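Local structure of internalin C2 (Listeria monocytogenes serotype 4b str. F2365, 4FHO) at residues 159-164 / 183-188; 195-200 / 217-222; 204-209 / 223-228. The protein is a leucine-rich-repeat internalin that probably takes part in adhesion to host cells or their invasion, with a concave parallel sheet that could serve protein recognition. All coordinates share one frame; numbering follows the deposited sequence.

Contact 1: residues 159-164 / 183-188; sequences LQYLSI and TLRADD. With SO4 (sulfate ion), chain C.
Four main-chain hydrogen bonds join strands 161-163 and 183-185, whose directions differ by only 2°. They zigzag: T183 N to Q160 O, L162 N to T183 O (3.1 Å), R185 N to L162 O, and I164 N to R185 O, the shortest at 2.7 Å and nearly in line with the carbonyl. On one face Y161 CG stands anti to the backbone N (chi1 -173°), so CD2 of its ring comes within 3.6 Å of T183 CB, side by side; a branched threonine gives the ring a compact neighbour. The R185 chain, extended from CG to NE, crosses the ring obliquely, and Y161 OH lies over one guanidinium face, 3.3 Å from R185 NH1 but too poorly angled to bond. R185 NH1 instead donates to O2 (2.8 Å) and R185 NH2 to O4 (2.9 Å) of a sulfate probably from the crystallisation liquor, while E205 pairs with NE. S163 OG bonds D143. On the other face L162 CD2 and L184 CD1 pack at 4.0 Å; beyond the strands, I164 CG1 reaches A186 CB at 3.7 Å. Polar residues on one face and buried aliphatic ones on the other mark the parallel sheet of a leucine-rich repeat.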
loop_
_atom_site.group_PDB
_atom_site.type_symbol
_atom_site.label_atom_id
_atom_site.label_comp_id
_atom_site.label_asym_id
_atom_site.label_seq_id
_atom_site.Cartn_x
_atom_site.Cartn_y
_atom_site.Cartn_z
ATOM N N LEU A 159 6.887 8.621 -7.028
ATOM C CA LEU A 159 7.126 7.167 -6.990
ATOM C C LEU A 159 8.591 6.838 -7.339
ATOM O O LEU A 159 9.086 7.257 -8.384
ATOM C CB LEU A 159 6.165 6.393 -7.917
ATOM C CG LEU A 159 4.742 6.098 -7.404
ATOM C CD1 LEU A 159 3.860 5.522 -8.498
ATOM C CD2 LEU A 159 4.749 5.168 -6.206
ATOM N N GLN A 160 9.265 6.144 -6.423
ATOM C CA GLN A 160 10.621 5.589 -6.609
ATOM C C GLN A 160 10.605 4.083 -6.898
ATOM O O GLN A 160 11.473 3.584 -7.615
ATOM C CB GLN A 160 11.461 5.823 -5.344
ATOM C CG GLN A 160 11.667 7.299 -4.997
ATOM C CD GLN A 160 12.475 7.504 -3.725
ATOM O OE1 GLN A 160 13.407 6.751 -3.435
ATOM N NE2 GLN A 160 12.120 8.528 -2.957
ATOM N N TYR A 161 9.651 3.365 -6.308
ATOM C CA TYR A 161 9.549 1.893 -6.400
ATOM C C TYR A 161 8.123 1.533 -6.758
ATOM O O TYR A 161 7.202 1.853 -5.998
ATOM C CB TYR A 161 9.946 1.274 -5.063
ATOM C CG TYR A 161 10.051 -0.238 -5.042
ATOM C CD1 TYR A 161 8.905 -1.030 -4.961
ATOM C CD2 TYR A 161 11.293 -0.882 -5.059
ATOM C CE1 TYR A 161 8.985 -2.417 -4.931
ATOM C CE2 TYR A 161 11.379 -2.279 -5.015
ATOM C CZ TYR A 161 10.215 -3.035 -4.958
ATOM O OH TYR A 161 10.243 -4.409 -4.917
ATOM N N LEU A 162 7.943 0.871 -7.903
ATOM C CA LEU A 162 6.627 0.394 -8.352
ATOM C C LEU A 162 6.724 -1.087 -8.683
ATOM O O LEU A 162 7.504 -1.474 -9.543
ATOM C CB LEU A 162 6.130 1.171 -9.573
ATOM C CG LEU A 162 4.777 0.777 -10.204
ATOM C CD1 LEU A 162 3.629 0.803 -9.187
ATOM C CD2 LEU A 162 4.429 1.649 -11.404
ATOM N N SER A 163 5.892 -1.896 -8.028
ATOM C CA SER A 163 5.830 -3.316 -8.267
ATOM C C SER A 163 4.416 -3.666 -8.728
ATOM O O SER A 163 3.464 -3.494 -7.976
ATOM C CB SER A 163 6.211 -4.036 -6.979
ATOM O OG SER A 163 6.476 -5.375 -7.226
ATOM N N ILE A 164 4.305 -4.168 -9.959
ATOM C CA ILE A 164 3.030 -4.508 -10.609
ATOM C C ILE A 164 3.026 -5.915 -11.227
ATOM O O ILE A 164 2.196 -6.212 -12.087
ATOM C CB ILE A 164 2.649 -3.452 -11.680
ATOM C CG1 ILE A 164 3.757 -3.288 -12.728
ATOM C CG2 ILE A 164 2.317 -2.117 -11.016
ATOM C CD1 ILE A 164 3.302 -2.558 -13.977
ATOM N N THR A 183 13.093 1.442 -9.507
ATOM C CA THR A 183 12.705 0.042 -9.681
ATOM C C THR A 183 11.315 -0.068 -10.285
ATOM O O THR A 183 10.350 0.535 -9.772
ATOM C CB THR A 183 12.758 -0.721 -8.347
ATOM O OG1 THR A 183 14.082 -0.640 -7.808
ATOM C CG2 THR A 183 12.351 -2.188 -8.533
ATOM N N LEU A 184 11.223 -0.808 -11.392
ATOM C CA LEU A 184 9.954 -1.235 -11.960
ATOM C C LEU A 184 9.995 -2.744 -12.022
ATOM O O LEU A 184 10.786 -3.304 -12.769
ATOM C CB LEU A 184 9.701 -0.666 -13.354
ATOM C CG LEU A 184 8.397 -1.127 -14.029
ATOM C CD1 LEU A 184 7.177 -0.687 -13.222
ATOM C CD2 LEU A 184 8.286 -0.629 -15.460
ATOM N N ARG A 185 9.130 -3.396 -11.247
ATOM C CA ARG A 185 8.981 -4.840 -11.288
ATOM C C ARG A 185 7.630 -5.159 -11.904
ATOM O O ARG A 185 6.597 -4.803 -11.336
ATOM C CB ARG A 185 9.102 -5.418 -9.895
ATOM C CG ARG A 185 10.530 -5.384 -9.387
ATOM C CD ARG A 185 10.587 -6.030 -8.033
ATOM N NE ARG A 185 11.954 -6.161 -7.563
ATOM C CZ ARG A 185 12.317 -6.822 -6.467
ATOM N NH1 ARG A 185 11.416 -7.423 -5.675
ATOM N NH2 ARG A 185 13.598 -6.864 -6.143
ATOM N N ALA A 186 7.652 -5.800 -13.072
ATOM C CA ALA A 186 6.453 -6.041 -13.877
ATOM C C ALA A 186 6.431 -7.421 -14.536
ATOM O O ALA A 186 5.839 -7.574 -15.608
ATOM C CB ALA A 186 6.297 -4.934 -14.912
ATOM N N ASP A 187 7.002 -8.430 -13.854
ATOM C CA ASP A 187 6.987 -9.821 -14.366
ATOM C C ASP A 187 5.538 -10.329 -14.476
ATOM O O ASP A 187 4.751 -10.087 -13.578
ATOM C CB ASP A 187 7.766 -10.792 -13.455
ATOM C CG ASP A 187 9.284 -10.582 -13.485
ATOM O OD1 ASP A 187 9.794 -9.866 -14.365
ATOM O OD2 ASP A 187 9.991 -11.171 -12.628
ATOM N N ASP A 188 5.215 -11.020 -15.574
ATOM C CA ASP A 188 3.933 -11.725 -15.750
ATOM C C ASP A 188 2.774 -10.716 -15.871
ATOM O O ASP A 188 1.965 -10.535 -14.974
ATOM C CB ASP A 188 3.729 -12.823 -14.670
ATOM C CG ASP A 188 2.573 -13.792 -14.990
ATOM O OD1 ASP A 188 1.825 -13.620 -15.977
ATOM O OD2 ASP A 188 2.384 -14.734 -14.200
HETATM S S SO4 C . 12.858 -8.776 -2.708
HETATM O O1 SO4 C . 13.587 -10.052 -2.941
HETATM O O2 SO4 C . 11.477 -8.892 -3.234
HETATM O O3 SO4 C . 12.800 -8.466 -1.256
HETATM O O4 SO4 C . 13.571 -7.681 -3.406
#

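Contact 2: residues 195-200 / 217-222; sequences SPLASL and SPLANL
P218 is the most deeply covered residue of the contact. Its ring, rigid and lacking an N-H, lies against the backbone of S195, with P218 CG 3.5 Å from S195 CA, while P218 CB meets A198 CB at 4.0 Å. A198 suits this place because its methyl is small enough to let the backbones approach: A198 CA lies 3.4 Å from P218 O in a CA-H...O contact. A water donates to A198 O (3.2 Å) and, weakly, to P218 O, bridging the two turns. All four leucines, L197, L200, L219 and L222, share one conformation, CG anti to the carbonyl carbon and chi2 near 180°, which stretches each chain away from the backbone. For L222 (chi1 -61°) the result is a fork thrust at the carbonyls of L197 and L200: L222 CD2 is 3.2 Å from L200 O, and L222 CD1 is 3.6 Å from L197 O. L197 and L219 meet through their end methyls, L197 CD1 to L219 CD2 at 4.2 Å. S195 OG bonds D193, as S217 OG does D215. Both segments are loop turns on successive coils of the leucine-rich-repeat solenoid, stacked side by side: in the chain, 3-10 segment 195-198 comes between strands 183-185 and 205-207, and the helix-like turn 217-221 between 205-207 and 227-229. L197 also packs on L172 and L219 on I194, in preceding loops.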
loop_
_atom_site.group_PDB
_atom_site.type_symbol
_atom_site.label_atom_id
_atom_site.label_comp_id
_atom_site.label_asym_id
_atom_site.label_seq_id
_atom_site.Cartn_x
_atom_site.Cartn_y
_atom_site.Cartn_z
ATOM N N SER A 195 8.394 1.457 -24.825
ATOM C CA SER A 195 8.769 2.834 -25.207
ATOM C C SER A 195 8.669 3.865 -24.082
ATOM O O SER A 195 9.587 4.671 -23.945
ATOM C CB SER A 195 7.979 3.320 -26.434
ATOM O OG SER A 195 8.298 2.530 -27.562
ATOM N N PRO A 196 7.599 3.809 -23.247
ATOM C CA PRO A 196 7.509 4.715 -22.087
ATOM C C PRO A 196 8.704 4.758 -21.137
ATOM O O PRO A 196 8.945 5.801 -20.534
ATOM C CB PRO A 196 6.272 4.198 -21.345
ATOM C CG PRO A 196 5.393 3.734 -22.441
ATOM C CD PRO A 196 6.309 3.113 -23.456
ATOM N N LEU A 197 9.437 3.649 -21.019
ATOM C CA LEU A 197 10.565 3.540 -20.085
ATOM C C LEU A 197 11.774 4.391 -20.490
ATOM O O LEU A 197 12.591 4.710 -19.633
ATOM C CB LEU A 197 10.963 2.062 -19.868
ATOM C CG LEU A 197 9.859 1.059 -19.442
ATOM C CD1 LEU A 197 10.474 -0.274 -19.038
ATOM C CD2 LEU A 197 8.951 1.572 -18.331
ATOM N N ALA A 198 11.862 4.797 -21.763
ATOM C CA ALA A 198 12.947 5.688 -22.247
ATOM C C ALA A 198 13.004 7.073 -21.580
ATOM O O ALA A 198 14.083 7.669 -21.512
ATOM C CB ALA A 198 12.867 5.858 -23.761
ATOM N N SER A 199 11.857 7.571 -21.099
ATOM C CA SER A 199 11.784 8.834 -20.338
ATOM C C SER A 199 11.916 8.647 -18.805
ATOM O O SER A 199 11.631 9.583 -18.053
ATOM C CB SER A 199 10.481 9.582 -20.693
ATOM O OG SER A 199 9.341 8.873 -20.260
ATOM N N LEU A 200 12.351 7.461 -18.355
ATOM C CA LEU A 200 12.616 7.170 -16.936
ATOM C C LEU A 200 14.133 6.987 -16.747
ATOM O O LEU A 200 14.625 5.847 -16.738
ATOM C CB LEU A 200 11.820 5.931 -16.498
ATOM C CG LEU A 200 10.302 5.992 -16.715
ATOM C CD1 LEU A 200 9.633 4.709 -16.244
ATOM C CD2 LEU A 200 9.678 7.189 -16.018
ATOM N N SER A 217 15.025 -1.352 -27.631
ATOM C CA SER A 217 15.608 -0.029 -27.954
ATOM C C SER A 217 15.361 1.091 -26.921
ATOM O O SER A 217 16.290 1.854 -26.632
ATOM C CB SER A 217 15.133 0.471 -29.336
ATOM O OG SER A 217 15.460 -0.456 -30.355
ATOM N N PRO A 218 14.138 1.184 -26.340
ATOM C CA PRO A 218 13.896 2.236 -25.324
ATOM C C PRO A 218 14.771 2.163 -24.066
ATOM O O PRO A 218 14.929 3.180 -23.384
ATOM C CB PRO A 218 12.413 2.063 -24.993
ATOM C CG PRO A 218 11.840 1.388 -26.191
ATOM C CD PRO A 218 12.898 0.438 -26.620
ATOM N N LEU A 219 15.367 0.992 -23.800
ATOM C CA LEU A 219 16.361 0.821 -22.734
ATOM C C LEU A 219 17.792 1.217 -23.101
ATOM O O LEU A 219 18.588 1.442 -22.184
ATOM C CB LEU A 219 16.351 -0.633 -22.215
ATOM C CG LEU A 219 14.988 -1.194 -21.789
ATOM C CD1 LEU A 219 15.141 -2.630 -21.310
ATOM C CD2 LEU A 219 14.346 -0.334 -20.709
ATOM N N ALA A 220 18.106 1.310 -24.404
ATOM C CA ALA A 220 19.486 1.530 -24.905
ATOM C C ALA A 220 20.200 2.745 -24.312
ATOM O O ALA A 220 21.408 2.677 -24.053
ATOM C CB ALA A 220 19.504 1.631 -26.436
ATOM N N ASN A 221 19.451 3.834 -24.096
ATOM C CA ASN A 221 20.007 5.093 -23.541
ATOM C C ASN A 221 19.934 5.285 -22.018
ATOM O O ASN A 221 20.587 6.192 -21.488
ATOM C CB ASN A 221 19.417 6.300 -24.293
ATOM C CG ASN A 221 20.114 6.534 -25.607
ATOM O OD1 ASN A 221 21.285 6.908 -25.631
ATOM N ND2 ASN A 221 19.420 6.267 -26.706
ATOM N N LEU A 222 19.227 4.400 -21.320
ATOM C CA LEU A 222 19.147 4.441 -19.855
ATOM C C LEU A 222 20.493 4.019 -19.272
ATOM O O LEU A 222 20.905 2.867 -19.431
ATOM C CB LEU A 222 18.041 3.523 -19.355
ATOM C CG LEU A 222 16.620 3.845 -19.828
ATOM C CD1 LEU A 222 15.672 2.822 -19.229
ATOM C CD2 LEU A 222 16.194 5.264 -19.473
HETATM O O HOH W 1 16.276 6.262 -23.343
#

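Contact 3: residues 204-209 / 223-228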
loop_
_atom_site.group_PDB
_atom_site.type_symbol
_atom_site.label_atom_id
_atom_site.label_comp_id
_atom_site.label_asym_id
_atom_site.label_seq_id
_atom_site.Cartn_x
_atom_site.Cartn_y
_atom_site.Cartn_z
ATOM N N ILE A 204 17.177 1.648 -12.298
ATOM C CA ILE A 204 18.260 0.749 -11.937
ATOM C C ILE A 204 17.879 -0.709 -12.236
ATOM O O ILE A 204 18.690 -1.461 -12.792
ATOM C CB ILE A 204 18.647 0.902 -10.442
ATOM C CG1 ILE A 204 18.980 2.365 -10.102
ATOM C CG2 ILE A 204 19.839 0.005 -10.109
ATOM C CD1 ILE A 204 19.379 2.585 -8.652
ATOM N N GLU A 205 16.663 -1.098 -11.875
ATOM C CA GLU A 205 16.200 -2.489 -11.924
ATOM C C GLU A 205 14.856 -2.516 -12.636
ATOM O O GLU A 205 13.910 -1.872 -12.183
ATOM C CB GLU A 205 16.088 -3.036 -10.494
ATOM C CG GLU A 205 15.427 -4.402 -10.331
ATOM C CD GLU A 205 15.514 -4.919 -8.902
ATOM O OE1 GLU A 205 16.640 -5.181 -8.439
ATOM O OE2 GLU A 205 14.466 -5.076 -8.239
ATOM N N VAL A 206 14.790 -3.234 -13.759
ATOM C CA VAL A 206 13.570 -3.406 -14.537
ATOM C C VAL A 206 13.311 -4.899 -14.692
ATOM O O VAL A 206 14.097 -5.592 -15.302
ATOM C CB VAL A 206 13.649 -2.710 -15.894
ATOM C CG1 VAL A 206 12.296 -2.748 -16.603
ATOM C CG2 VAL A 206 14.065 -1.259 -15.715
ATOM N N HIS A 207 12.235 -5.408 -14.108
ATOM C CA HIS A 207 11.887 -6.826 -14.212
ATOM C C HIS A 207 10.710 -6.947 -15.149
ATOM O O HIS A 207 9.605 -6.480 -14.838
ATOM C CB HIS A 207 11.597 -7.440 -12.842
ATOM C CG HIS A 207 12.819 -7.708 -11.985
ATOM N ND1 HIS A 207 12.735 -8.391 -10.822
ATOM C CD2 HIS A 207 14.145 -7.378 -12.144
ATOM C CE1 HIS A 207 13.958 -8.482 -10.274
ATOM N NE2 HIS A 207 14.820 -7.874 -11.087
ATOM N N LEU A 208 10.933 -7.570 -16.310
ATOM C CA LEU A 208 9.916 -7.719 -17.365
ATOM C C LEU A 208 9.799 -9.159 -17.888
ATOM O O LEU A 208 9.450 -9.358 -19.035
ATOM C CB LEU A 208 10.213 -6.731 -18.505
ATOM C CG LEU A 208 10.048 -5.232 -18.204
ATOM C CD1 LEU A 208 10.716 -4.404 -19.292
ATOM C CD2 LEU A 208 8.606 -4.806 -18.062
ATOM N N LYS A 209 10.014 -10.161 -17.022
ATOM C CA LYS A 209 9.885 -11.585 -17.410
ATOM C C LYS A 209 8.431 -11.920 -17.758
ATOM O O LYS A 209 7.545 -11.275 -17.262
ATOM C CB LYS A 209 10.345 -12.531 -16.286
ATOM C CG LYS A 209 11.809 -12.370 -15.904
ATOM C CD LYS A 209 12.220 -13.219 -14.711
ATOM C CE LYS A 209 12.175 -14.696 -15.008
ATOM N NZ LYS A 209 13.110 -15.459 -14.132
ATOM N N SER A 223 21.176 4.971 -18.633
ATOM C CA SER A 223 22.584 4.814 -18.233
ATOM C C SER A 223 22.813 4.371 -16.787
ATOM O O SER A 223 23.942 4.067 -16.446
ATOM C CB SER A 223 23.364 6.109 -18.513
ATOM O OG SER A 223 22.898 7.185 -17.721
ATOM N N ASN A 224 21.765 4.332 -15.952
ATOM C CA ASN A 224 21.875 3.839 -14.556
ATOM C C ASN A 224 21.395 2.386 -14.363
ATOM O O ASN A 224 21.317 1.909 -13.236
ATOM C CB ASN A 224 21.130 4.781 -13.605
ATOM C CG ASN A 224 21.647 6.205 -13.672
ATOM O OD1 ASN A 224 22.808 6.467 -13.372
ATOM N ND2 ASN A 224 20.781 7.135 -14.065
ATOM N N LEU A 225 21.177 1.667 -15.464
ATOM C CA LEU A 225 20.480 0.386 -15.473
ATOM C C LEU A 225 21.469 -0.691 -15.014
ATOM O O LEU A 225 22.520 -0.856 -15.629
ATOM C CB LEU A 225 19.958 0.115 -16.896
ATOM C CG LEU A 225 18.718 -0.691 -17.254
ATOM C CD1 LEU A 225 17.516 -0.304 -16.408
ATOM C CD2 LEU A 225 18.429 -0.484 -18.736
ATOM N N PHE A 226 21.166 -1.369 -13.902
ATOM C CA PHE A 226 21.934 -2.538 -13.455
ATOM C C PHE A 226 21.415 -3.828 -14.088
ATOM O O PHE A 226 22.234 -4.668 -14.447
ATOM C CB PHE A 226 21.986 -2.679 -11.927
ATOM C CG PHE A 226 22.785 -3.875 -11.463
ATOM C CD1 PHE A 226 24.186 -3.850 -11.497
ATOM C CD2 PHE A 226 22.140 -5.052 -11.055
ATOM C CE1 PHE A 226 24.932 -4.958 -11.103
ATOM C CE2 PHE A 226 22.889 -6.167 -10.660
ATOM C CZ PHE A 226 24.277 -6.119 -10.683
ATOM N N ILE A 227 20.096 -4.000 -14.191
ATOM C CA ILE A 227 19.505 -5.229 -14.745
ATOM C C ILE A 227 18.128 -5.018 -15.360
ATOM O O ILE A 227 17.286 -4.295 -14.812
ATOM C CB ILE A 227 19.483 -6.379 -13.697
ATOM C CG1 ILE A 227 19.210 -7.743 -14.359
ATOM C CG2 ILE A 227 18.521 -6.089 -12.551
ATOM C CD1 ILE A 227 19.253 -8.915 -13.390
ATOM N N VAL A 228 17.940 -5.608 -16.536
ATOM C CA VAL A 228 16.629 -5.814 -17.142
ATOM C C VAL A 228 16.472 -7.313 -17.299
ATOM O O VAL A 228 17.400 -7.955 -17.789
ATOM C CB VAL A 228 16.509 -5.177 -18.531
ATOM C CG1 VAL A 228 15.087 -5.336 -19.041
ATOM C CG2 VAL A 228 16.892 -3.706 -18.482
#
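The last rung of the parallel leucine-rich-repeat sheet in this fragment is formed here, where strand 205-207 receives the outermost strand, 227-229. The chain arrives in register through a forked acceptor: I204 O takes F226 N at 2.7 Å, on a lone pair in the carbonyl plane, and I227 N at 3.2 Å, nearly along the C=O axis. Two bonds thus grip one oxygen, and the N-H groups of two successive residues turn toward it as the loop gives way to strand. Beyond this, V206 N donates to I227 O at 2.9 Å in an almost straight bond (172°), and V228 CA lies 3.1 Å from V206 O in a CA-H...O contact.

The side facing the solenoid interior is aliphatic. V206 CG2, anti to the carbonyl carbon, meets L225 CD1 at 3.6 Å; L225 has CG anti to the backbone N (chi1 -150°), and its bent chain brings CD1 across to the valine. V228 CG2 adds a looser contact with V206 CB. A beta-branched valine suits V206, broad close to the backbone in an extended strand. On the other face E205 and I227 run side by side, E205 CG 4.2 Å from I227 CG2, which also lies at the edge of the H207 ring. E205 extends its chain to a salt bridge of OE2 with R185 NE. Near the start of the strands I204 CG2 touches F226 CB at 3.9 Å, the two chains crossing obliquely while the phenyl ring leads away, and N224 ND2 bonds P201 O. An aliphatic face of V206 and V228 turned to the interior and a mixed face of E205, H207 and I227 on the concave surface are typical of a leucine-rich-repeat solenoid.

Overall arrangement
All three contacts lie in the C-terminal part of one leucine-rich-repeat solenoid. Contact 1 and contact 3 belong to the same parallel sheet, their centres about 10 Å apart, and strands 183-185 and 205-207 are neighbours, so the ladder runs from one into the other; D187 OD1 reaches K209 N at this join. Contact 2 links the turns on the return side of the coils, its centre about 15 Å from that of contact 1 and about 11 Å from that of contact 3. Along the chain contact 1 closes before the others open, whereas the segments of contacts 2 and 3 alternate, as expected where successive coils stack. L197 and L219 pack under the sheet, joining its strands to the turns.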